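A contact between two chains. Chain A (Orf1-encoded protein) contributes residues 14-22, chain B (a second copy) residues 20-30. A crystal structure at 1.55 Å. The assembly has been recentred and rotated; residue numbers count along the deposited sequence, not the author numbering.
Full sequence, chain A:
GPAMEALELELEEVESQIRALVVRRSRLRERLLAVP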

ATOM      1  N   VAL A  14       6.423   3.920  -5.248  1.00 17.52           N
ATOM      2  CA  VAL A  14       5.447   3.855  -4.194  1.00 18.00           C
ATOM      3  C   VAL A  14       4.123   3.374  -4.755  1.00 19.81           C
ATOM      4  O   VAL A  14       3.429   2.568  -4.124  1.00 16.06           O
ATOM      5  CB  VAL A  14       5.265   5.223  -3.529  1.00 15.78           C
ATOM      6  CG1 VAL A  14       4.169   5.161  -2.503  1.00 17.49           C
ATOM      7  CG2 VAL A  14       6.525   5.640  -2.858  1.00 21.62           C
ATOM      8  N   GLU A  15       3.772   3.838  -5.947  1.00 15.22           N
ATOM      9  CA  GLU A  15       2.533   3.385  -6.601  1.00 17.00           C
ATOM     10  C   GLU A  15       2.532   1.889  -6.864  1.00 14.02           C
ATOM     11  O   GLU A  15       1.527   1.207  -6.641  1.00 16.22           O
ATOM     12  CB  GLU A  15       2.287   4.134  -7.913  1.00 18.16           C
ATOM     13  CG  GLU A  15       1.881   5.591  -7.713  1.00 28.88           C
ATOM     14  CD  GLU A  15       2.048   6.476  -8.950  1.00 38.54           C
ATOM     15  OE1 GLU A  15       2.804   6.109  -9.886  1.00 39.11           O
ATOM     16  OE2 GLU A  15       1.429   7.569  -8.969  1.00 40.04           O
ATOM     17  N   SER A  16       3.636   1.362  -7.367  1.00 15.03           N
ATOM     18  CA  SER A  16       3.778  -0.074  -7.561  1.00 18.03           C
ATOM     19  C   SER A  16       3.687  -0.876  -6.260  1.00 19.08           C
ATOM     20  O   SER A  16       3.061  -1.948  -6.237  1.00 15.89           O
ATOM     21  CB  SER A  16       5.095  -0.379  -8.255  1.00 21.51           C
ATOM     22  OG  SER A  16       5.086   0.204  -9.537  1.00 36.09           O
ATOM     23  N   GLN A  17       4.294  -0.377  -5.181  1.00 15.87           N
ATOM     24  CA  GLN A  17       4.256  -1.051  -3.882  1.00 17.30           C
ATOM     25  C   GLN A  17       2.828  -1.054  -3.342  1.00 15.71           C
ATOM     26  O   GLN A  17       2.384  -2.037  -2.740  1.00 17.10           O
ATOM     27  CB  GLN A  17       5.169  -0.370  -2.859  1.00 17.43           C
ATOM     28  CG  GLN A  17       6.704  -0.455  -3.094  1.00 23.07           C
ATOM     29  CD  GLN A  17       7.445   0.376  -2.056  1.00 36.33           C
ATOM     30  OE1 GLN A  17       7.721   1.554  -2.268  1.00 42.55           O
ATOM     31  NE2 GLN A  17       7.715  -0.223  -0.902  1.00 47.89           N
ATOM     32  N   ILE A  18       2.123   0.051  -3.517  1.00 14.38           N
ATOM     33  CA  ILE A  18       0.722   0.107  -3.074  1.00 13.69           C
ATOM     34  C   ILE A  18      -0.082  -0.895  -3.861  1.00 14.50           C
ATOM     35  O   ILE A  18      -0.910  -1.602  -3.281  1.00 14.34           O
ATOM     36  CB  ILE A  18       0.126   1.529  -3.181  1.00 11.60           C
ATOM     37  CG1 ILE A  18       0.785   2.436  -2.146  1.00 15.74           C
ATOM     38  CG2 ILE A  18      -1.402   1.510  -2.977  1.00 13.95           C
ATOM     39  CD1 ILE A  18       0.591   3.917  -2.390  1.00 15.66           C
ATOM     40  N   ARG A  19       0.140  -0.993  -5.167  1.00 13.56           N
ATOM     41  CA  ARG A  19      -0.702  -1.890  -5.975  1.00 14.95           C
ATOM     42  C   ARG A  19      -0.521  -3.310  -5.514  1.00 14.57           C
ATOM     43  O   ARG A  19      -1.474  -4.057  -5.431  1.00 15.64           O
ATOM     44  CB  ARG A  19      -0.380  -1.804  -7.474  1.00 20.98           C
ATOM     45  CG  ARG A  19      -0.946  -0.577  -8.160  1.00 31.72           C
ATOM     46  CD  ARG A  19      -0.859  -0.698  -9.679  1.00 47.82           C
ATOM     47  NE  ARG A  19       0.510  -0.550 -10.175  1.00 61.75           N
ATOM     48  CZ  ARG A  19       1.026   0.582 -10.654  1.00 65.61           C
ATOM     49  NH1 ARG A  19       0.296   1.691 -10.722  1.00 64.56           N
ATOM     50  NH2 ARG A  19       2.287   0.598 -11.077  1.00 65.29           N
ATOM     51  N   ALA A  20       0.715  -3.668  -5.197  1.00 13.54           N
ATOM     52  CA  ALA A  20       1.040  -5.011  -4.705  1.00 17.47           C
ATOM     53  C   ALA A  20       0.383  -5.326  -3.359  1.00 17.57           C
ATOM     54  O   ALA A  20      -0.139  -6.444  -3.171  1.00 15.07           O
ATOM     55  CB  ALA A  20       2.563  -5.169  -4.633  1.00 16.57           C
ATOM     56  N   LEU A  21       0.382  -4.346  -2.442  1.00 14.69           N
ATOM     57  CA  LEU A  21      -0.234  -4.503  -1.149  1.00 13.56           C
ATOM     58  C   LEU A  21      -1.729  -4.634  -1.277  1.00 13.37           C
ATOM     59  O   LEU A  21      -2.335  -5.423  -0.561  1.00 11.60           O
ATOM     60  CB  LEU A  21       0.135  -3.368  -0.205  1.00 12.49           C
ATOM     61  CG  LEU A  21       1.583  -3.459   0.290  1.00 20.10           C
ATOM     62  CD1 LEU A  21       1.983  -2.198   0.958  1.00 22.32           C
ATOM     63  CD2 LEU A  21       1.733  -4.603   1.277  1.00 27.09           C
ATOM     64  N   VAL A  22      -2.307  -3.912  -2.234  1.00  9.91           N
ATOM     65  CA  VAL A  22      -3.740  -3.985  -2.459  1.00 13.72           C
ATOM     66  C   VAL A  22      -4.121  -5.345  -2.992  1.00 10.89           C
ATOM     67  O   VAL A  22      -5.150  -5.890  -2.592  1.00 12.40           O
ATOM     68  CB  VAL A  22      -4.231  -2.855  -3.403  1.00 15.68           C
ATOM     69  CG1 VAL A  22      -5.676  -3.119  -3.852  1.00 17.79           C
ATOM     70  CG2 VAL A  22      -4.129  -1.463  -2.698  1.00 15.82           C
TER
ATOM     71  N   ALA B  20       0.512   4.111   5.208  1.00 15.18           N
ATOM     72  CA  ALA B  20       1.769   4.863   5.261  1.00 14.45           C
ATOM     73  C   ALA B  20       2.263   5.196   3.859  1.00 17.22           C
ATOM     74  O   ALA B  20       2.724   6.326   3.581  1.00 17.44           O
ATOM     75  CB  ALA B  20       2.830   4.079   6.025  1.00 17.91           C
ATOM     76  N   LEU B  21       2.136   4.234   2.961  1.00 15.33           N
ATOM     77  CA  LEU B  21       2.537   4.450   1.586  1.00 15.02           C
ATOM     78  C   LEU B  21       1.662   5.451   0.879  1.00 13.09           C
ATOM     79  O   LEU B  21       2.154   6.286   0.085  1.00 15.75           O
ATOM     80  CB  LEU B  21       2.590   3.149   0.797  1.00 14.52           C
ATOM     81  CG  LEU B  21       3.721   2.215   1.214  1.00 19.78           C
ATOM     82  CD1 LEU B  21       3.516   0.911   0.520  1.00 23.16           C
ATOM     83  CD2 LEU B  21       5.075   2.813   0.872  1.00 28.81           C
ATOM     84  N   VAL B  22       0.362   5.458   1.195  1.00 12.16           N
ATOM     85  CA  VAL B  22      -0.559   6.456   0.636  1.00 13.72           C
ATOM     86  C   VAL B  22      -0.180   7.877   1.090  1.00 15.54           C
ATOM     87  O   VAL B  22      -0.253   8.815   0.315  1.00 16.74           O
ATOM     88  CB  VAL B  22      -2.004   6.117   1.057  1.00 18.55           C
ATOM     89  CG1 VAL B  22      -2.920   7.269   0.864  1.00 16.75           C
ATOM     90  CG2 VAL B  22      -2.516   4.967   0.242  1.00 16.24           C
ATOM     91  N   VAL B  23       0.208   8.046   2.361  1.00 13.77           N
ATOM     92  CA  VAL B  23       0.681   9.346   2.824  1.00 18.01           C
ATOM     93  C   VAL B  23       1.932   9.812   2.064  1.00 15.30           C
ATOM     94  O   VAL B  23       2.045  11.000   1.642  1.00 17.61           O
ATOM     95  CB  VAL B  23       0.952   9.296   4.332  1.00 21.32           C
ATOM     96  CG1 VAL B  23       1.589  10.554   4.818  1.00 25.87           C
ATOM     97  CG2 VAL B  23      -0.350   9.068   5.038  1.00 22.32           C
ATOM     98  N   ARG B  24       2.835   8.880   1.808  1.00 15.22           N
ATOM     99  CA  ARG B  24       4.047   9.210   1.077  1.00 17.36           C
ATOM    100  C   ARG B  24       3.712   9.602  -0.359  1.00 17.41           C
ATOM    101  O   ARG B  24       4.231  10.590  -0.898  1.00 16.18           O
ATOM    102  CB  ARG B  24       5.019   8.025   1.101  1.00 19.28           C
ATOM    103  CG  ARG B  24       6.267   8.267   0.294  1.00 23.95           C
ATOM    104  CD  ARG B  24       7.393   7.356   0.766  1.00 34.35           C
ATOM    105  NE  ARG B  24       8.549   7.368  -0.125  1.00 44.02           N
ATOM    106  CZ  ARG B  24       9.439   8.345  -0.200  1.00 33.14           C
ATOM    107  NH1 ARG B  24       9.307   9.431   0.549  1.00 41.40           N
ATOM    108  NH2 ARG B  24      10.469   8.232  -1.043  1.00 23.41           N
ATOM    109  N   ARG B  25       2.836   8.824  -0.980  1.00 17.85           N
ATOM    110  CA  ARG B  25       2.370   9.111  -2.328  1.00 15.96           C
ATOM    111  C   ARG B  25       1.831  10.529  -2.426  1.00 13.96           C
ATOM    112  O   ARG B  25       2.149  11.253  -3.355  1.00 17.15           O
ATOM    113  CB  ARG B  25       1.323   8.082  -2.748  1.00 15.47           C
ATOM    114  CG  ARG B  25       0.924   8.086  -4.179  1.00 15.80           C
ATOM    115  CD  ARG B  25      -0.025   6.931  -4.432  1.00 21.26           C
ATOM    116  NE  ARG B  25      -1.286   7.160  -3.744  1.00 20.13           N
ATOM    117  CZ  ARG B  25      -2.291   6.288  -3.677  1.00 21.57           C
ATOM    118  NH1 ARG B  25      -2.208   5.092  -4.255  1.00 22.88           N
ATOM    119  NH2 ARG B  25      -3.385   6.607  -3.019  1.00 19.73           N
ATOM    120  N   SER B  26       1.026  10.924  -1.435  1.00 16.40           N
ATOM    121  CA  SER B  26       0.480  12.252  -1.373  1.00 15.15           C
ATOM    122  C   SER B  26       1.554  13.315  -1.257  1.00 18.16           C
ATOM    123  O   SER B  26       1.463  14.374  -1.895  1.00 21.84           O
ATOM    124  CB  SER B  26      -0.448  12.373  -0.174  1.00 19.77           C
ATOM    125  OG  SER B  26      -1.632  11.586  -0.341  1.00 21.31           O
ATOM    126  N   ARG B  27       2.550  13.057  -0.420  1.00 17.97           N
ATOM    127  CA  ARG B  27       3.623  14.017  -0.215  1.00 16.91           C
ATOM    128  C   ARG B  27       4.455  14.174  -1.486  1.00 18.64           C
ATOM    129  O   ARG B  27       4.869  15.288  -1.863  1.00 22.11           O
ATOM    130  CB  ARG B  27       4.520  13.554   0.926  1.00 16.57           C
ATOM    131  CG  ARG B  27       3.914  13.733   2.304  1.00 25.12           C
ATOM    132  CD  ARG B  27       4.726  12.954   3.336  1.00 40.39           C
ATOM    133  NE  ARG B  27       4.154  13.050   4.677  1.00 46.14           N
ATOM    134  CZ  ARG B  27       4.324  12.153   5.646  1.00 42.82           C
ATOM    135  NH1 ARG B  27       5.041  11.049   5.443  1.00 39.65           N
ATOM    136  NH2 ARG B  27       3.753  12.362   6.825  1.00 48.45           N
ATOM    137  N   LEU B  28       4.688  13.079  -2.186  1.00 17.64           N
ATOM    138  CA  LEU B  28       5.508  13.149  -3.393  1.00 16.99           C
ATOM    139  C   LEU B  28       4.712  13.869  -4.478  1.00 23.51           C
ATOM    140  O   LEU B  28       5.261  14.725  -5.184  1.00 23.45           O
ATOM    141  CB  LEU B  28       5.848  11.760  -3.870  1.00 17.85           C
ATOM    142  CG  LEU B  28       6.894  11.013  -3.042  1.00 16.76           C
ATOM    143  CD1 LEU B  28       6.878   9.510  -3.342  1.00 17.75           C
ATOM    144  CD2 LEU B  28       8.299  11.606  -3.289  1.00 17.66           C
ATOM    145  N   ARG B  29       3.422  13.538  -4.604  1.00 20.37           N
ATOM    146  CA  ARG B  29       2.578  14.173  -5.632  1.00 22.84           C
ATOM    147  C   ARG B  29       2.529  15.685  -5.395  1.00 25.41           C
ATOM    148  O   ARG B  29       2.660  16.488  -6.338  1.00 31.43           O
ATOM    149  CB  ARG B  29       1.155  13.556  -5.677  1.00 18.66           C
ATOM    150  CG  ARG B  29       1.099  12.112  -6.265  1.00 22.09           C
ATOM    151  CD  ARG B  29      -0.298  11.523  -6.257  1.00 25.61           C
ATOM    152  NE  ARG B  29      -0.388  10.272  -7.025  1.00 25.69           N
ATOM    153  CZ  ARG B  29      -1.301   9.327  -6.788  1.00 26.07           C
ATOM    154  NH1 ARG B  29      -2.194   9.491  -5.839  1.00 22.97           N
ATOM    155  NH2 ARG B  29      -1.331   8.210  -7.514  1.00 32.57           N
ATOM    156  N   GLU B  30       2.368  16.070  -4.132  1.00 24.17           N
ATOM    157  CA  GLU B  30       2.391  17.473  -3.739  1.00 28.30           C
ATOM    158  C   GLU B  30       3.666  18.174  -4.217  1.00 33.95           C
ATOM    159  O   GLU B  30       3.594  19.253  -4.810  1.00 30.85           O
ATOM    160  CB  GLU B  30       2.238  17.629  -2.215  1.00 34.98           C
ATOM    161  CG  GLU B  30       2.391  19.061  -1.712  1.00 54.59           C
ATOM    162  CD  GLU B  30       2.238  19.174  -0.203  1.00 73.20           C
ATOM    163  OE1 GLU B  30       1.954  18.141   0.451  1.00 79.39           O
ATOM    164  OE2 GLU B  30       2.408  20.299   0.324  1.00 77.00           O
TER
HETATM  165  O   HOH W   1      -0.969   3.458  -6.375  1.00 31.12           O
HETATM  166  O   HOH W   2       0.475   9.936  -9.993  1.00 39.05           O

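Antiparallel helices often pair by fitting side chains of one into hollows of the other, with charged residues closing the border, and this contact between two copies of one protein is a compact example. Both stretches are helical throughout, held by regular i to i+4 backbone hydrogen bonds such as I18(A) N to V14(A) O (2.9 Å) and R25(B) N to L21(B) O (2.8 Å). Their axes run at 154° to one another and approach to 9.7 Å, and the closest pair of CA atoms is V14(A) CA and R25(B) CA, 6.4 Å apart.

The packing is reciprocal. V14(A), with chi1 in the t well, is a knob seated among L21(B), R24(B), R25(B) and L28(B). V14(A) CG2 meets L28(B) CD1 at 3.9 Å, while V14(A) CG1 reaches the backbone, 3.5 Å from L21(B) O. L21(B) returns the arrangement, entering a hole formed by V14(A), Q17(A), I18(A) and L21(A); it is covered more extensively than any other residue here. I18(A) CG1 packs 3.5 Å from L21(B) CB, and the two leucines numbered 21 touch through CD1 of L21(A) and CD1 of L21(B), also at 3.5 Å.

Arginines contribute carbon as well as charge. R25(B) CD lies 4.0 Å from E15(A) CG, so the aliphatic part of the arginine packs against the glutamate, and R25(B) NH1 comes within 3.6 Å of I18(A) CD1. R25(B) NH1 also donates to water 1, 2.9 Å from the water O, which in turn donates a weak hydrogen bond to E15(A) O.

Farther out, CA-to-CB of both E15(A) and R29(B) points sideways, yet their ends converge. R29(B) NH2 donates to E15(A) OE2 at 3.2 Å, a hydrogen bond within a salt bridge, with the carboxylate oxygen near the guanidinium plane. Water 2 reinforces the pair, its O donating to E15(A) OE2 (2.7 Å) and accepting from R29(B) NE (3.1 Å).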